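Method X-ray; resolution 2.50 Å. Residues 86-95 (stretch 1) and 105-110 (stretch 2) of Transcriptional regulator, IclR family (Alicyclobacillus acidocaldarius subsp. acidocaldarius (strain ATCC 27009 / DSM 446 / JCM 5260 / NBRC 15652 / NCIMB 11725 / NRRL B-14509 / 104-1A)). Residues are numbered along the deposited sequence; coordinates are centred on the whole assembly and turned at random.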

# COMPACT_ATOMS: atom_id res chain seq x y z
N VAL A 86 3.74 7.13 -2.10
CA VAL A 86 2.77 7.95 -2.85
C VAL A 86 3.37 9.29 -3.27
O VAL A 86 3.19 9.73 -4.40
N TYR A 87 4.13 9.91 -2.38
CA TYR A 87 4.69 11.23 -2.65
C TYR A 87 5.69 11.12 -3.82
O TYR A 87 5.61 11.90 -4.75
N ALA A 88 6.55 10.11 -3.81
CA ALA A 88 7.45 9.78 -4.96
C ALA A 88 6.71 9.61 -6.29
O ALA A 88 7.13 10.16 -7.31
N HIS A 89 5.62 8.83 -6.28
CA HIS A 89 4.77 8.67 -7.47
C HIS A 89 4.11 9.95 -7.88
O HIS A 89 3.93 10.20 -9.08
N ALA A 90 3.70 10.74 -6.89
CA ALA A 90 3.12 12.05 -7.13
C ALA A 90 4.13 12.93 -7.84
O ALA A 90 3.79 13.57 -8.83
N LEU A 91 5.38 12.95 -7.35
CA LEU A 91 6.43 13.75 -8.00
C LEU A 91 6.61 13.33 -9.45
O LEU A 91 6.73 14.19 -10.31
N ALA A 92 6.60 12.02 -9.71
CA ALA A 92 6.79 11.49 -11.06
C ALA A 92 5.69 11.94 -12.01
O ALA A 92 5.94 12.31 -13.15
N GLU A 93 4.46 11.94 -11.53
CA GLU A 93 3.34 12.44 -12.30
C GLU A 93 3.46 13.97 -12.53
O GLU A 93 3.04 14.47 -13.57
N LEU A 94 4.06 14.71 -11.59
CA LEU A 94 4.31 16.14 -11.80
C LEU A 94 5.25 16.41 -12.96
O LEU A 94 5.10 17.42 -13.63
N HIS A 95 6.26 15.56 -13.14
CA HIS A 95 7.14 15.68 -14.30
C HIS A 95 6.41 15.45 -15.60
O HIS A 95 6.72 16.12 -16.59
N ALA A 105 5.60 22.57 -12.35
CA ALA A 105 4.57 21.89 -11.61
C ALA A 105 5.01 21.71 -10.16
O ALA A 105 6.19 21.49 -9.88
N VAL A 106 4.07 21.80 -9.24
CA VAL A 106 4.38 21.90 -7.83
C VAL A 106 3.40 21.09 -7.00
O VAL A 106 2.18 21.07 -7.26
N LEU A 107 3.94 20.42 -5.98
CA LEU A 107 3.14 19.62 -5.07
C LEU A 107 3.02 20.34 -3.71
O LEU A 107 4.02 20.52 -3.02
N VAL A 108 1.79 20.72 -3.34
CA VAL A 108 1.52 21.52 -2.13
C VAL A 108 0.83 20.69 -1.05
O VAL A 108 -0.12 19.97 -1.33
N LYS A 109 1.26 20.83 0.19
CA LYS A 109 0.70 20.03 1.28
C LYS A 109 0.19 20.92 2.38
O LYS A 109 0.83 21.90 2.74
N ARG A 110 -0.91 20.52 2.99
CA ARG A 110 -1.45 21.26 4.10
C ARG A 110 -0.68 21.01 5.40
O ARG A 110 -0.26 19.89 5.67

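This is a small, mainly apolar contact in which one helix lies nearly antiparallel over a strand, with a single weak polar link at one end. The axes run at 154° and approach to 8.4 Å, and the contact buries 347 Å² in all.

Alternation along the strand sets the pattern. Ala105, Leu107 and Lys109 point toward the helix, while Val106 points away. On the helix, Ala90 and Leu94 point toward the strand.

Leu107 is central. Its chi1 is t and its chi2 is p. Leu107 CD2 lies 3.7 Å from Leu91 CD2 and 4.0 Å from Ala90 CB. Leu91 (m, t) starts sideways, but its end comes nearer the strand.

Leu94 (m, t) bridges two strand residues. Its CD1 sits 3.6 Å from Leu107 CB, and its CD2 is 4.0 Å from Ala105 CB. Leu94 CD1 also reaches the strand backbone, 3.5 Å from Leu107 N. The small Ala105 side chain fits close to the helix backbone, with Ala105 CB 3.5 Å from Leu94 O.

Tyr87 (chi1 m) also starts sideways and ends nearer the strand. Lys109, with all four chi angles t, extends to the edge of its ring. There Lys109 NZ donates a weak hydrogen bond to Tyr87 OH at 3.4 Å.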

# COMPACT_ATOMS: atom_id res chain seq x y z
CB VAL A 86 1.46 8.14 -2.05
CG1 VAL A 86 0.56 9.18 -2.69
CG2 VAL A 86 0.73 6.81 -1.95
CB TYR A 87 5.30 11.86 -1.37
CG TYR A 87 4.28 12.24 -0.25
CD1 TYR A 87 3.13 11.46 0.02
CD2 TYR A 87 4.49 13.35 0.56
CE1 TYR A 87 2.24 11.80 1.05
CE2 TYR A 87 3.60 13.69 1.58
CZ TYR A 87 2.48 12.91 1.81
OH TYR A 87 1.60 13.25 2.82
CB ALA A 88 8.27 8.52 -4.66
CB HIS A 89 3.71 7.61 -7.24
CG HIS A 89 4.26 6.22 -7.26
ND1 HIS A 89 4.64 5.59 -8.42
CD2 HIS A 89 4.52 5.35 -6.25
CE1 HIS A 89 5.11 4.40 -8.14
NE2 HIS A 89 5.04 4.22 -6.83
CB ALA A 90 2.62 12.70 -5.84
CB LEU A 91 7.78 13.64 -7.29
CG LEU A 91 7.95 14.05 -5.82
CD1 LEU A 91 9.43 14.25 -5.48
CD2 LEU A 91 7.17 15.31 -5.50
CB ALA A 92 6.88 9.97 -11.04
CB GLU A 93 2.04 12.03 -11.59
CG GLU A 93 0.79 12.10 -12.43
CD GLU A 93 0.60 10.97 -13.44
OE1 GLU A 93 1.14 9.85 -13.25
OE2 GLU A 93 -0.13 11.23 -14.43
CB LEU A 94 4.90 16.82 -10.57
CG LEU A 94 4.00 17.10 -9.37
CD1 LEU A 94 4.78 17.94 -8.37
CD2 LEU A 94 2.71 17.79 -9.78
CB HIS A 95 8.35 14.75 -14.21
CG HIS A 95 9.38 15.20 -13.23
ND1 HIS A 95 9.29 14.93 -11.88
CD2 HIS A 95 10.53 15.89 -13.40
CE1 HIS A 95 10.35 15.43 -11.25
NE2 HIS A 95 11.11 16.02 -12.16
CB ALA A 105 4.25 20.55 -12.26
CB VAL A 106 4.38 23.38 -7.43
CG1 VAL A 106 4.41 23.54 -5.92
CG2 VAL A 106 5.58 24.08 -8.03
CB LEU A 107 3.78 18.23 -4.92
CG LEU A 107 3.10 17.24 -3.99
CD1 LEU A 107 1.66 16.98 -4.44
CD2 LEU A 107 3.91 15.96 -3.94
CB VAL A 108 0.63 22.72 -2.47
CG1 VAL A 108 0.63 23.70 -1.33
CG2 VAL A 108 1.09 23.36 -3.78
CB LYS A 109 1.78 19.15 1.85
CG LYS A 109 1.45 18.54 3.18
CD LYS A 109 2.39 17.40 3.45
CE LYS A 109 2.15 16.85 4.84
NZ LYS A 109 2.86 15.55 4.91
CB ARG A 110 -2.90 20.88 4.32
CG ARG A 110 -3.69 21.95 5.03
CD ARG A 110 -4.97 21.39 5.62
NE ARG A 110 -6.02 21.26 4.62
CZ ARG A 110 -7.04 22.12 4.46
NH1 ARG A 110 -7.94 21.85 3.50
NH2 ARG A 110 -7.18 23.23 5.21